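Local coordinates for protein alpha-galacturonidase (Bacillus subtilis, PDB 3FEF) that hydrolyses alpha-1,4-linked galacturonides such as di-galacturonate to release galacturonate, using NAD(+) and manganese as cofactors, at residues 89-94 / 296-301; 114-119 / 413-418; 121-126 / 153-158; 183-188 / 229-234; 222-227 / 257-262. All coordinates share one frame; numbering follows the deposited sequence.

Contact 1 (89-94 / 296-301). With SO4 (sulfate ion), chain E.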
# COMPACT_ATOMS: atom_id res chain seq x y z
N ASP A 89 20.32 8.28 -38.05
CA ASP A 89 19.55 7.52 -39.05
C ASP A 89 18.42 6.72 -38.38
O ASP A 89 17.30 6.69 -38.88
CB ASP A 89 20.45 6.60 -39.88
CG ASP A 89 21.52 7.38 -40.65
OD1 ASP A 89 21.24 8.49 -41.14
OD2 ASP A 89 22.66 6.87 -40.75
N ASP A 90 18.69 6.10 -37.24
CA ASP A 90 17.64 5.41 -36.50
C ASP A 90 16.54 6.40 -36.12
O ASP A 90 15.35 6.09 -36.20
CB ASP A 90 18.20 4.76 -35.24
CG ASP A 90 19.15 3.63 -35.56
OD1 ASP A 90 19.02 3.04 -36.66
OD2 ASP A 90 20.01 3.31 -34.71
N MSE A 91 16.95 7.61 -35.75
CA MSE A 91 16.01 8.61 -35.28
C MSE A 91 15.08 9.11 -36.38
O MSE A 91 13.89 9.39 -36.14
CB MSE A 91 16.76 9.77 -34.63
CG MSE A 91 15.91 10.54 -33.66
SE MSE A 91 16.94 11.75 -32.52
CE MSE A 91 15.40 12.68 -31.72
N GLU A 92 15.61 9.23 -37.60
CA GLU A 92 14.82 9.61 -38.75
C GLU A 92 13.61 8.67 -38.88
O GLU A 92 12.49 9.10 -39.22
CB GLU A 92 15.69 9.56 -40.01
CG GLU A 92 15.07 10.22 -41.25
CD GLU A 92 16.07 10.34 -42.40
OE1 GLU A 92 17.18 10.88 -42.17
OE2 GLU A 92 15.76 9.89 -43.53
N VAL A 93 13.83 7.39 -38.62
CA VAL A 93 12.75 6.42 -38.52
C VAL A 93 11.86 6.68 -37.29
O VAL A 93 10.66 6.88 -37.44
CB VAL A 93 13.30 4.98 -38.50
CG1 VAL A 93 12.15 3.97 -38.37
CG2 VAL A 93 14.13 4.72 -39.75
N ASP A 94 12.43 6.72 -36.09
CA ASP A 94 11.64 7.06 -34.90
C ASP A 94 10.69 8.22 -35.20
O ASP A 94 9.48 8.14 -35.00
CB ASP A 94 12.53 7.49 -33.72
CG ASP A 94 13.50 6.42 -33.27
OD1 ASP A 94 13.32 5.25 -33.65
OD2 ASP A 94 14.44 6.75 -32.52
N SER A 296 16.53 16.42 -39.80
CA SER A 296 17.51 17.17 -40.57
C SER A 296 18.10 18.30 -39.73
O SER A 296 19.29 18.61 -39.83
CB SER A 296 16.85 17.74 -41.82
OG SER A 296 15.80 18.61 -41.43
N PHE A 297 17.27 18.90 -38.89
CA PHE A 297 17.77 19.94 -38.01
C PHE A 297 18.87 19.36 -37.14
O PHE A 297 19.89 20.01 -36.91
CB PHE A 297 16.67 20.52 -37.13
CG PHE A 297 17.20 21.47 -36.08
CD1 PHE A 297 17.33 22.82 -36.36
CD2 PHE A 297 17.61 20.99 -34.85
CE1 PHE A 297 17.84 23.69 -35.41
CE2 PHE A 297 18.13 21.86 -33.91
CZ PHE A 297 18.24 23.21 -34.19
N ARG A 298 18.68 18.13 -36.67
CA ARG A 298 19.65 17.53 -35.75
C ARG A 298 20.93 17.16 -36.46
O ARG A 298 22.00 17.18 -35.86
CB ARG A 298 19.07 16.30 -35.03
CG ARG A 298 17.88 16.65 -34.13
CD ARG A 298 17.35 15.45 -33.33
NE ARG A 298 16.12 15.81 -32.64
CZ ARG A 298 16.08 16.33 -31.42
NH1 ARG A 298 14.91 16.65 -30.87
NH2 ARG A 298 17.19 16.52 -30.75
N LYS A 299 20.82 16.76 -37.73
CA LYS A 299 22.03 16.43 -38.49
C LYS A 299 22.81 17.71 -38.76
O LYS A 299 24.02 17.77 -38.54
CB LYS A 299 21.69 15.68 -39.77
CG LYS A 299 21.26 14.25 -39.49
CD LYS A 299 20.99 13.45 -40.75
CE LYS A 299 20.87 11.97 -40.40
NZ LYS A 299 20.04 11.24 -41.40
N GLN A 300 22.09 18.75 -39.16
CA GLN A 300 22.68 20.06 -39.36
C GLN A 300 23.33 20.58 -38.08
O GLN A 300 24.50 20.95 -38.07
CB GLN A 300 21.63 21.06 -39.85
CG GLN A 300 22.16 22.47 -40.01
CD GLN A 300 21.14 23.42 -40.62
OE1 GLN A 300 21.37 24.63 -40.70
NE2 GLN A 300 19.99 22.87 -41.06
N ASP A 301 22.57 20.59 -36.99
CA ASP A 301 23.10 21.07 -35.72
C ASP A 301 24.38 20.33 -35.37
O ASP A 301 25.36 20.93 -34.92
CB ASP A 301 22.09 20.89 -34.60
CG ASP A 301 22.48 21.65 -33.36
OD1 ASP A 301 22.92 22.81 -33.49
OD2 ASP A 301 22.35 21.09 -32.25
S SO4 E . 16.43 18.34 -27.81
O1 SO4 E . 17.46 19.36 -27.99
O2 SO4 E . 15.37 18.49 -28.81
O3 SO4 E . 15.86 18.50 -26.48
O4 SO4 E . 17.02 17.02 -27.93

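Contact 2 (114-119 / 413-418)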
# COMPACT_ATOMS: atom_id res chain seq x y z
N GLY A 114 7.97 7.13 -31.73
CA GLY A 114 9.42 7.29 -31.63
C GLY A 114 9.97 7.11 -30.24
O GLY A 114 11.05 6.53 -30.04
N GLY A 115 9.25 7.63 -29.25
CA GLY A 115 9.66 7.47 -27.87
C GLY A 115 9.71 6.00 -27.49
O GLY A 115 10.68 5.55 -26.89
N ILE A 116 8.68 5.25 -27.86
CA ILE A 116 8.59 3.82 -27.54
C ILE A 116 9.71 3.01 -28.21
O ILE A 116 10.40 2.24 -27.56
CB ILE A 116 7.25 3.24 -28.01
CG1 ILE A 116 6.07 4.04 -27.43
CG2 ILE A 116 7.18 1.73 -27.70
CD1 ILE A 116 5.46 3.50 -26.17
N ILE A 117 9.87 3.19 -29.52
CA ILE A 117 10.90 2.49 -30.27
C ILE A 117 12.26 2.88 -29.71
O ILE A 117 13.10 2.01 -29.46
CB ILE A 117 10.82 2.81 -31.79
CG1 ILE A 117 9.49 2.32 -32.35
CG2 ILE A 117 11.97 2.15 -32.56
CD1 ILE A 117 9.29 0.81 -32.24
N ARG A 118 12.46 4.17 -29.47
CA ARG A 118 13.74 4.63 -28.92
C ARG A 118 14.03 4.02 -27.55
O ARG A 118 15.15 3.55 -27.29
CB ARG A 118 13.77 6.16 -28.86
CG ARG A 118 15.10 6.76 -28.44
CD ARG A 118 14.93 8.27 -28.34
NE ARG A 118 16.02 8.94 -27.65
CZ ARG A 118 16.76 9.90 -28.20
NH1 ARG A 118 16.51 10.28 -29.44
NH2 ARG A 118 17.74 10.47 -27.50
N GLY A 119 13.03 4.00 -26.68
CA GLY A 119 13.21 3.41 -25.37
C GLY A 119 13.63 1.97 -25.54
O GLY A 119 14.57 1.48 -24.91
N GLN A 413 1.93 -3.75 -27.26
CA GLN A 413 0.85 -3.32 -26.36
C GLN A 413 1.06 -1.89 -25.89
O GLN A 413 0.13 -1.09 -25.92
CB GLN A 413 0.74 -4.25 -25.16
CG GLN A 413 0.47 -5.70 -25.56
CD GLN A 413 -0.82 -5.81 -26.32
OE1 GLN A 413 -0.90 -6.48 -27.36
NE2 GLN A 413 -1.85 -5.13 -25.84
N ALA A 414 2.27 -1.56 -25.47
CA ALA A 414 2.56 -0.18 -25.08
C ALA A 414 2.36 0.73 -26.29
O ALA A 414 1.64 1.74 -26.22
CB ALA A 414 3.99 -0.07 -24.53
N PHE A 415 2.98 0.37 -27.41
CA PHE A 415 2.80 1.09 -28.67
C PHE A 415 1.33 1.40 -28.93
O PHE A 415 0.98 2.55 -29.25
CB PHE A 415 3.41 0.29 -29.82
CG PHE A 415 3.60 1.08 -31.11
CD1 PHE A 415 2.64 1.05 -32.11
CD2 PHE A 415 4.77 1.82 -31.32
CE1 PHE A 415 2.83 1.75 -33.32
CE2 PHE A 415 4.97 2.54 -32.50
CZ PHE A 415 4.00 2.50 -33.51
N LEU A 416 0.47 0.38 -28.82
CA LEU A 416 -0.97 0.55 -29.01
C LEU A 416 -1.64 1.45 -27.97
O LEU A 416 -2.66 2.08 -28.24
CB LEU A 416 -1.68 -0.82 -29.00
CG LEU A 416 -1.48 -1.78 -30.17
CD1 LEU A 416 -2.34 -3.05 -29.97
CD2 LEU A 416 -1.84 -1.08 -31.47
N ASN A 417 -1.11 1.45 -26.76
CA ASN A 417 -1.70 2.23 -25.68
C ASN A 417 -1.23 3.70 -25.68
O ASN A 417 -1.64 4.49 -24.82
CB ASN A 417 -1.33 1.56 -24.35
CG ASN A 417 -2.24 1.97 -23.21
OD1 ASN A 417 -3.44 2.14 -23.39
ND2 ASN A 417 -1.68 2.09 -22.02
N ASP A 418 -0.38 4.07 -26.64
CA ASP A 418 0.14 5.45 -26.68
C ASP A 418 -0.85 6.42 -27.31
O ASP A 418 -1.36 6.18 -28.38
CB ASP A 418 1.48 5.51 -27.42
CG ASP A 418 2.09 6.91 -27.42
OD1 ASP A 418 1.83 7.67 -28.39
OD2 ASP A 418 2.80 7.26 -26.45

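Contact 3 (121-126 / 153-158)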
# COMPACT_ATOMS: atom_id res chain seq x y z
N ARG A 121 15.20 0.50 -27.90
CA ARG A 121 16.62 0.49 -28.28
C ARG A 121 17.54 0.81 -27.09
O ARG A 121 18.64 0.28 -26.97
CB ARG A 121 16.79 1.54 -29.38
CG ARG A 121 17.99 1.39 -30.29
CD ARG A 121 17.74 2.07 -31.67
NE ARG A 121 17.60 3.52 -31.59
CZ ARG A 121 16.53 4.20 -32.03
NH1 ARG A 121 15.53 3.55 -32.60
NH2 ARG A 121 16.48 5.52 -31.92
N ALA A 122 17.11 1.70 -26.21
CA ALA A 122 17.98 2.14 -25.11
C ALA A 122 18.09 1.11 -23.99
O ALA A 122 19.07 1.08 -23.26
CB ALA A 122 17.49 3.49 -24.54
N VAL A 123 17.07 0.26 -23.86
CA VAL A 123 17.04 -0.68 -22.75
C VAL A 123 18.32 -1.49 -22.61
O VAL A 123 18.91 -1.54 -21.53
CB VAL A 123 15.77 -1.58 -22.79
CG1 VAL A 123 15.86 -2.69 -21.72
CG2 VAL A 123 14.52 -0.73 -22.56
N PRO A 124 18.76 -2.17 -23.68
CA PRO A 124 19.95 -3.02 -23.45
C PRO A 124 21.24 -2.21 -23.29
O PRO A 124 22.20 -2.69 -22.70
CB PRO A 124 19.98 -3.96 -24.67
CG PRO A 124 19.12 -3.29 -25.72
CD PRO A 124 18.12 -2.40 -24.99
N ILE A 125 21.26 -0.98 -23.79
CA ILE A 125 22.40 -0.10 -23.54
C ILE A 125 22.51 0.25 -22.05
O ILE A 125 23.60 0.26 -21.47
CB ILE A 125 22.33 1.18 -24.39
CG1 ILE A 125 22.34 0.83 -25.88
CG2 ILE A 125 23.50 2.11 -24.06
CD1 ILE A 125 22.33 2.05 -26.80
N PHE A 126 21.37 0.51 -21.40
CA PHE A 126 21.41 0.91 -20.00
C PHE A 126 21.54 -0.28 -19.06
O PHE A 126 22.11 -0.16 -17.96
CB PHE A 126 20.23 1.83 -19.66
CG PHE A 126 20.46 3.26 -20.05
CD1 PHE A 126 20.79 4.22 -19.09
CD2 PHE A 126 20.39 3.64 -21.39
CE1 PHE A 126 21.03 5.55 -19.46
CE2 PHE A 126 20.63 4.99 -21.77
CZ PHE A 126 20.95 5.93 -20.81
N THR A 153 16.24 5.56 -16.93
CA THR A 153 16.48 5.59 -15.51
C THR A 153 15.87 4.35 -14.85
O THR A 153 16.44 3.79 -13.93
CB THR A 153 15.93 6.89 -14.91
OG1 THR A 153 16.45 7.99 -15.68
CG2 THR A 153 16.37 7.04 -13.48
N ARG A 154 14.70 3.93 -15.33
CA ARG A 154 14.03 2.80 -14.71
C ARG A 154 14.82 1.52 -14.92
O ARG A 154 14.81 0.65 -14.06
CB ARG A 154 12.63 2.62 -15.27
CG ARG A 154 11.91 1.46 -14.63
CD ARG A 154 11.48 1.73 -13.17
NE ARG A 154 10.47 0.73 -12.84
CZ ARG A 154 10.66 -0.29 -12.01
NH1 ARG A 154 11.79 -0.41 -11.35
NH2 ARG A 154 9.69 -1.16 -11.84
N VAL A 155 15.50 1.42 -16.06
CA VAL A 155 16.27 0.23 -16.40
C VAL A 155 17.46 0.14 -15.46
O VAL A 155 17.79 -0.94 -14.98
CB VAL A 155 16.73 0.24 -17.89
CG1 VAL A 155 17.80 -0.86 -18.17
CG2 VAL A 155 15.53 0.08 -18.82
N LEU A 156 18.09 1.28 -15.17
CA LEU A 156 19.16 1.28 -14.18
C LEU A 156 18.74 0.55 -12.88
O LEU A 156 19.45 -0.32 -12.38
CB LEU A 156 19.64 2.71 -13.90
CG LEU A 156 20.31 3.42 -15.07
CD1 LEU A 156 20.81 4.84 -14.73
CD2 LEU A 156 21.46 2.53 -15.61
N TYR A 157 17.58 0.93 -12.33
CA TYR A 157 17.15 0.36 -11.07
C TYR A 157 16.72 -1.10 -11.20
O TYR A 157 16.89 -1.88 -10.26
CB TYR A 157 16.01 1.18 -10.43
CG TYR A 157 16.51 2.41 -9.72
CD1 TYR A 157 16.64 3.62 -10.39
CD2 TYR A 157 16.89 2.36 -8.38
CE1 TYR A 157 17.12 4.76 -9.75
CE2 TYR A 157 17.37 3.51 -7.72
CZ TYR A 157 17.48 4.69 -8.43
OH TYR A 157 17.96 5.83 -7.81
N LYS A 158 16.15 -1.47 -12.34
CA LYS A 158 15.69 -2.83 -12.54
C LYS A 158 16.87 -3.77 -12.63
O LYS A 158 16.83 -4.91 -12.15
CB LYS A 158 14.83 -2.94 -13.81
CG LYS A 158 13.45 -2.30 -13.70
CD LYS A 158 12.72 -2.29 -15.06
CE LYS A 158 12.13 -3.66 -15.40
NZ LYS A 158 10.88 -3.94 -14.60

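Contact 4 (183-188 / 229-234)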
# COMPACT_ATOMS: atom_id res chain seq x y z
N VAL A 183 6.06 37.73 -13.32
CA VAL A 183 6.14 38.54 -12.11
C VAL A 183 6.55 39.99 -12.42
O VAL A 183 5.92 40.94 -11.94
CB VAL A 183 7.17 37.96 -11.13
CG1 VAL A 183 7.45 38.93 -9.98
CG2 VAL A 183 6.70 36.58 -10.60
N THR A 184 7.60 40.16 -13.20
CA THR A 184 8.02 41.48 -13.65
C THR A 184 6.93 42.16 -14.47
O THR A 184 6.58 43.31 -14.22
CB THR A 184 9.28 41.40 -14.50
OG1 THR A 184 10.32 40.80 -13.75
CG2 THR A 184 9.71 42.81 -14.93
N GLU A 185 6.39 41.47 -15.46
CA GLU A 185 5.38 42.09 -16.30
C GLU A 185 4.05 42.35 -15.62
O GLU A 185 3.37 43.30 -15.97
CB GLU A 185 5.15 41.30 -17.58
CG GLU A 185 4.43 42.14 -18.61
CD GLU A 185 3.42 41.35 -19.37
OE1 GLU A 185 3.84 40.52 -20.22
OE2 GLU A 185 2.20 41.56 -19.14
N ARG A 186 3.65 41.51 -14.67
CA ARG A 186 2.35 41.66 -14.05
C ARG A 186 2.45 42.54 -12.82
O ARG A 186 1.49 43.20 -12.44
CB ARG A 186 1.75 40.30 -13.66
CG ARG A 186 1.73 39.21 -14.75
CD ARG A 186 0.92 39.61 -15.98
NE ARG A 186 -0.35 40.24 -15.62
CZ ARG A 186 -1.06 41.01 -16.44
NH1 ARG A 186 -0.62 41.25 -17.67
NH2 ARG A 186 -2.20 41.55 -16.04
N LEU A 187 3.61 42.54 -12.18
CA LEU A 187 3.74 43.19 -10.88
C LEU A 187 4.73 44.34 -10.92
O LEU A 187 4.74 45.19 -10.04
CB LEU A 187 4.17 42.18 -9.81
CG LEU A 187 3.33 40.90 -9.75
CD1 LEU A 187 3.77 39.98 -8.60
CD2 LEU A 187 1.84 41.23 -9.65
N GLY A 188 5.57 44.36 -11.94
CA GLY A 188 6.54 45.44 -12.09
C GLY A 188 7.81 45.27 -11.26
O GLY A 188 8.70 46.12 -11.31
N ALA A 229 -5.19 34.24 -19.23
CA ALA A 229 -6.39 34.78 -19.85
C ALA A 229 -6.01 35.89 -20.81
O ALA A 229 -6.61 36.04 -21.86
CB ALA A 229 -7.36 35.30 -18.81
N HIS A 230 -4.99 36.65 -20.45
CA HIS A 230 -4.59 37.74 -21.30
C HIS A 230 -3.83 37.33 -22.56
O HIS A 230 -4.02 37.93 -23.61
CB HIS A 230 -3.81 38.79 -20.51
CG HIS A 230 -3.86 40.15 -21.13
ND1 HIS A 230 -2.76 40.73 -21.73
CD2 HIS A 230 -4.89 41.02 -21.29
CE1 HIS A 230 -3.11 41.91 -22.22
NE2 HIS A 230 -4.39 42.11 -21.97
N TYR A 231 -2.97 36.33 -22.47
CA TYR A 231 -2.13 35.96 -23.61
C TYR A 231 -2.44 34.60 -24.21
O TYR A 231 -1.68 34.08 -25.03
CB TYR A 231 -0.65 36.00 -23.22
CG TYR A 231 -0.17 37.36 -22.80
CD1 TYR A 231 0.07 38.35 -23.76
CD2 TYR A 231 0.05 37.67 -21.47
CE1 TYR A 231 0.52 39.61 -23.39
CE2 TYR A 231 0.49 38.92 -21.09
CZ TYR A 231 0.72 39.89 -22.06
OH TYR A 231 1.17 41.14 -21.70
N GLY A 232 -3.54 34.01 -23.77
CA GLY A 232 -3.97 32.70 -24.25
C GLY A 232 -4.09 32.61 -25.76
O GLY A 232 -3.64 31.63 -26.37
N GLU A 233 -4.69 33.63 -26.37
CA GLU A 233 -4.87 33.67 -27.83
C GLU A 233 -3.58 34.05 -28.53
O GLU A 233 -3.10 33.34 -29.41
CB GLU A 233 -5.96 34.67 -28.20
CG GLU A 233 -7.26 34.45 -27.45
CD GLU A 233 -7.97 33.19 -27.90
OE1 GLU A 233 -8.05 32.96 -29.13
OE2 GLU A 233 -8.45 32.42 -27.03
N SER A 234 -2.99 35.17 -28.12
CA SER A 234 -1.83 35.70 -28.84
C SER A 234 -0.54 34.96 -28.49
O SER A 234 0.42 35.01 -29.24
CB SER A 234 -1.65 37.18 -28.52
OG SER A 234 -1.38 37.33 -27.13

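Contact 5 (222-227 / 257-262)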
# COMPACT_ATOMS: atom_id res chain seq x y z
N PRO A 222 -2.66 32.36 -9.02
CA PRO A 222 -3.68 33.32 -9.43
C PRO A 222 -3.18 34.27 -10.50
O PRO A 222 -3.92 34.65 -11.39
CB PRO A 222 -3.99 34.09 -8.13
CG PRO A 222 -3.72 33.07 -7.06
CD PRO A 222 -2.50 32.32 -7.55
N ILE A 223 -1.91 34.66 -10.40
CA ILE A 223 -1.29 35.53 -11.39
C ILE A 223 -1.12 34.84 -12.73
O ILE A 223 -1.32 35.45 -13.77
CB ILE A 223 0.10 36.02 -10.91
CG1 ILE A 223 -0.07 36.90 -9.67
CG2 ILE A 223 0.79 36.80 -12.01
CD1 ILE A 223 1.25 37.49 -9.17
N PHE A 224 -0.75 33.56 -12.72
CA PHE A 224 -0.62 32.85 -13.98
C PHE A 224 -2.01 32.71 -14.62
O PHE A 224 -2.14 32.68 -15.83
CB PHE A 224 0.01 31.48 -13.77
CG PHE A 224 0.30 30.76 -15.04
CD1 PHE A 224 -0.68 30.02 -15.67
CD2 PHE A 224 1.57 30.80 -15.60
CE1 PHE A 224 -0.39 29.31 -16.85
CE2 PHE A 224 1.86 30.13 -16.76
CZ PHE A 224 0.88 29.37 -17.39
N ARG A 225 -3.05 32.61 -13.80
CA ARG A 225 -4.39 32.51 -14.35
C ARG A 225 -4.75 33.79 -15.14
O ARG A 225 -5.24 33.70 -16.27
CB ARG A 225 -5.43 32.19 -13.26
CG ARG A 225 -6.88 32.28 -13.76
CD ARG A 225 -7.87 31.42 -12.95
NE ARG A 225 -7.45 31.14 -11.57
CZ ARG A 225 -7.15 32.08 -10.66
NH1 ARG A 225 -6.80 31.71 -9.44
NH2 ARG A 225 -7.20 33.38 -10.97
N GLU A 226 -4.47 34.96 -14.57
CA GLU A 226 -4.68 36.23 -15.30
C GLU A 226 -3.82 36.31 -16.54
O GLU A 226 -4.29 36.66 -17.62
CB GLU A 226 -4.38 37.43 -14.39
CG GLU A 226 -5.50 37.71 -13.39
CD GLU A 226 -5.02 38.27 -12.07
OE1 GLU A 226 -3.93 38.88 -12.05
OE2 GLU A 226 -5.72 38.10 -11.05
N PHE A 227 -2.55 35.99 -16.34
CA PHE A 227 -1.57 35.94 -17.39
C PHE A 227 -2.05 35.09 -18.56
O PHE A 227 -1.90 35.45 -19.72
CB PHE A 227 -0.31 35.33 -16.79
CG PHE A 227 0.91 35.56 -17.58
CD1 PHE A 227 1.26 36.84 -17.96
CD2 PHE A 227 1.75 34.49 -17.90
CE1 PHE A 227 2.40 37.06 -18.68
CE2 PHE A 227 2.91 34.70 -18.62
CZ PHE A 227 3.24 35.99 -19.01
N ASP A 257 -3.15 26.70 -22.78
CA ASP A 257 -4.30 25.88 -23.10
C ASP A 257 -4.45 24.74 -22.09
O ASP A 257 -5.55 24.47 -21.63
CB ASP A 257 -4.17 25.34 -24.53
CG ASP A 257 -5.45 24.65 -25.02
OD1 ASP A 257 -6.44 25.37 -25.22
OD2 ASP A 257 -5.44 23.40 -25.21
N LEU A 258 -3.35 24.08 -21.73
CA LEU A 258 -3.39 23.01 -20.73
C LEU A 258 -3.75 23.56 -19.37
O LEU A 258 -4.52 22.93 -18.63
CB LEU A 258 -2.05 22.28 -20.64
CG LEU A 258 -1.62 21.67 -21.97
CD1 LEU A 258 -0.42 20.78 -21.79
CD2 LEU A 258 -2.75 20.90 -22.59
N PHE A 259 -3.23 24.74 -19.02
CA PHE A 259 -3.62 25.35 -17.74
C PHE A 259 -5.15 25.54 -17.61
O PHE A 259 -5.71 25.22 -16.58
CB PHE A 259 -2.95 26.69 -17.47
CG PHE A 259 -3.42 27.33 -16.18
CD1 PHE A 259 -2.88 26.93 -14.95
CD2 PHE A 259 -4.42 28.29 -16.19
CE1 PHE A 259 -3.32 27.50 -13.74
CE2 PHE A 259 -4.89 28.87 -14.97
CZ PHE A 259 -4.34 28.47 -13.76
N GLU A 260 -5.78 26.11 -18.62
CA GLU A 260 -7.24 26.36 -18.60
C GLU A 260 -8.00 25.07 -18.42
O GLU A 260 -9.03 25.03 -17.79
CB GLU A 260 -7.71 26.96 -19.93
CG GLU A 260 -6.98 28.20 -20.31
CD GLU A 260 -7.24 29.29 -19.32
OE1 GLU A 260 -8.32 29.24 -18.71
OE2 GLU A 260 -6.36 30.17 -19.14
N THR A 261 -7.50 24.01 -19.04
CA THR A 261 -8.16 22.73 -18.89
C THR A 261 -7.92 22.16 -17.49
O THR A 261 -8.83 21.67 -16.86
CB THR A 261 -7.67 21.75 -19.97
OG1 THR A 261 -8.06 22.24 -21.26
CG2 THR A 261 -8.26 20.34 -19.75
N TYR A 262 -6.69 22.23 -16.98
CA TYR A 262 -6.35 21.39 -15.84
C TYR A 262 -6.13 22.10 -14.52
O TYR A 262 -6.16 21.47 -13.49
CB TYR A 262 -5.13 20.52 -16.17
CG TYR A 262 -5.38 19.51 -17.27
CD1 TYR A 262 -6.22 18.40 -17.05
CD2 TYR A 262 -4.79 19.64 -18.52
CE1 TYR A 262 -6.45 17.46 -18.05
CE2 TYR A 262 -5.00 18.70 -19.53
CZ TYR A 262 -5.82 17.60 -19.28
OH TYR A 262 -6.05 16.68 -20.27

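Contact 1 (89-94 / 296-301)
Lys-299 leaves its helix with CG anti to the carbonyl carbon (chi1 -73°) and then runs extended, which carries NZ straight across to Asp-89 and Glu-92, one helical turn apart. NZ makes a salt bridge to each, 3.0 Å from Asp-89 OD1 and 3.0 Å from Glu-92 OE1, and meets each oxygen nearly along its C-O axis. The two carboxylates therefore share one ammonium group at the protein surface. Segments 89-94 and 296-301 run nearly antiparallel (158°), their axes 10.5 Å apart at closest, joining the NAD-binding, Rossmann-type part of this family 4 glycosidase to its C-terminal part. Deeper in, Met-91, present as selenomethionine, lies across Arg-298: its CE sits over one guanidinium face, toward the rim, 3.3 Å from NE. At its edge the group hydrogen-bonds a sulfate, probably from the crystallisation liquor, Arg-298 NH1 to O2 at 2.8 Å and NH2 to O4 at 2.9 Å. Arg-271 also bonds the sulfate. The Arg-298 side chain lies about 8 Å from that of Asn-147, which probably binds the substrate.

Contact 2 (114-119 / 413-418)
Ile-116 does nearly all the touching against Ala-414 and Phe-415, with a different branch for each. Its chi2 of -96° is off the staggered positions and brings CD1 over the backbone of the other helix, 4.2 Å from Ala-414 C and 4.2 Å from Phe-415 N; Ala-414 CB is just as near to that methyl. The CG2 branch goes to the ring instead, meeting the edge of Phe-415 near its plane, 4.3 Å from CD2. The fit is closest round CD1, though no tighter than ordinary apolar contact. On its flanks it is looser: Ile-117 and Asp-418 only approach the opposing segment, and Ile-117 packs instead on Phe-432, the ring that meets Phe-415 edge to face. The carboxylate of Asp-418 bonds the backbone N of Gly-112, at the start of helix 112-136. Helix 408-417 also meets a second subunit, Asn-417 OD1 bonding Arg-391 of that chain. This is a buried interdomain seam, where a long helix of the Rossmann-type domain lies against the C-terminal helices.

Contact 3 (121-126 / 153-158)
Val-155 is the bump and the groove between Val-123 and Phe-126 is the hollow. Its CG1, anti to the backbone N (chi1 168°), goes into that groove, 3.6 Å from Val-123 O and 3.9 Å from Phe-126 CB. The other methyl, CG2, sits against the fork of Val-123, 4.0 Å from CG1 and equally far from CG2 of that residue, the two valines crossing at about a right angle. One residue further on, Leu-156 makes a second bump. Its CD2 comes to the edge of the Phe-126 ring, in the ring plane, at 3.9 Å from CD1, and also touches Phe-126 O at 3.6 Å. Phe-126 thus fills the space beside Leu-156 while its CB and backbone form one wall of the hollow that takes Val-155. With an alanine in place of Val-155 both methyls would be gone, and the groove between Val-123 and Phe-126 would probably be left as a gap that lets the Val-123 side chain turn more easily. The axes of segments 121-126 and 153-158 come within 9.0 Å and cross at -41°, and helix 112-136 is kinked at Pro-124. Both helices lead into successive parallel strands, 141-144 and 164-167, so they are neighbouring connections in the second half of the Rossmann fold, which probably carries the NAD(+) site as in its relatives.

Contact 4 (183-188 / 229-234)
The last turn of helix 171-187 and the C-terminal part of helix 220-231 are tied together at the surface by Glu-185, Arg-186 and Tyr-231. Tyr-231 OH donates to Glu-185 OE2 at 2.8 Å, arriving on the syn side but 33° out of the carboxylate plane, with OE1 a little further off at 3.1 Å. Ring and carboxylate come from opposite directions with their planes 80° apart, OE2 lying at the ring's edge. The same OE2 takes a salt bridge from Arg-186 NH1 at 3.2 Å, and the two donors reach it from opposite faces of the carboxylate, which should fix its rotation. Helix 171-187 follows the last strand of the Rossmann-type sheet and stops here at Gly-188, whose positive phi turns the chain out of the helix. Helix 220-231 packs on it through Ile-223 and Phe-227. Glu-185 bends at chi2 (-141°) to reach Tyr-231 OH. On the ring, His-230 ND1 lies over one face toward the rim, and Tyr-236 packs edge to face; its hydroxyl gives Glu-185 OE1 a weak bond.

Contact 5 (222-227 / 257-262)
Tyr-262 N bonds Leu-258 O at 2.8 Å, closing the last turn of the helix that sends Phe-259 across to Phe-224 and Arg-225. Between the segments the contact is apolar. Phe-259 has CG anti to its backbone N (chi1 177°), which carries the ring across to both partners, Phe-224 and Arg-225 lying on the same side of its plane. Phe-224 sends its edge at that face in a T-shaped stack: CE1 stands 3.7 Å from Phe-259 CG, the ring centres are 5.1 Å apart and the planes meet at 64°. At the far end of the ring, Phe-259 CE2 lies 3.7 Å from Arg-225 CA and 3.8 Å from its CB, so the backbone and the stem of the arginine, not its guanidinium, do the touching. A serine in place of Phe-259 would remove the ring face, and is likely to leave the edge of Phe-224 without its partner and a gap beside Arg-225. Asp-257 bridges to Arg-425 of a second subunit. Both phenylalanines also pack on Ile-265 of strand 265-266, and Phe-224 reaches Leu-179 of helix 171-187.

In the fold
Contacts 2, 3 and 5 are buried and apolar; contacts 1 and 4 lie at the surface and rest on charges and a hydroxyl. Helix 112-136 serves both contact 2 and contact 3 with successive segments, facing the C-terminal helices in one and a Rossmann neighbour in the other. Helix 88-96 of contact 1 packs beside it, Asp-94 bridging to Arg-121. Contacts 4 and 5 share helix 220-231 and touch through Arg-186 and Phe-227, on the opposite side of the chain's centre from contact 3. Contacts 1 and 2 join the Rossmann-type and C-terminal parts, contact 4 ties helix 171-187 to helix 220-231, contacts 3 and 5 stay within one part each, and contacts 2 and 5 also touch the second subunit.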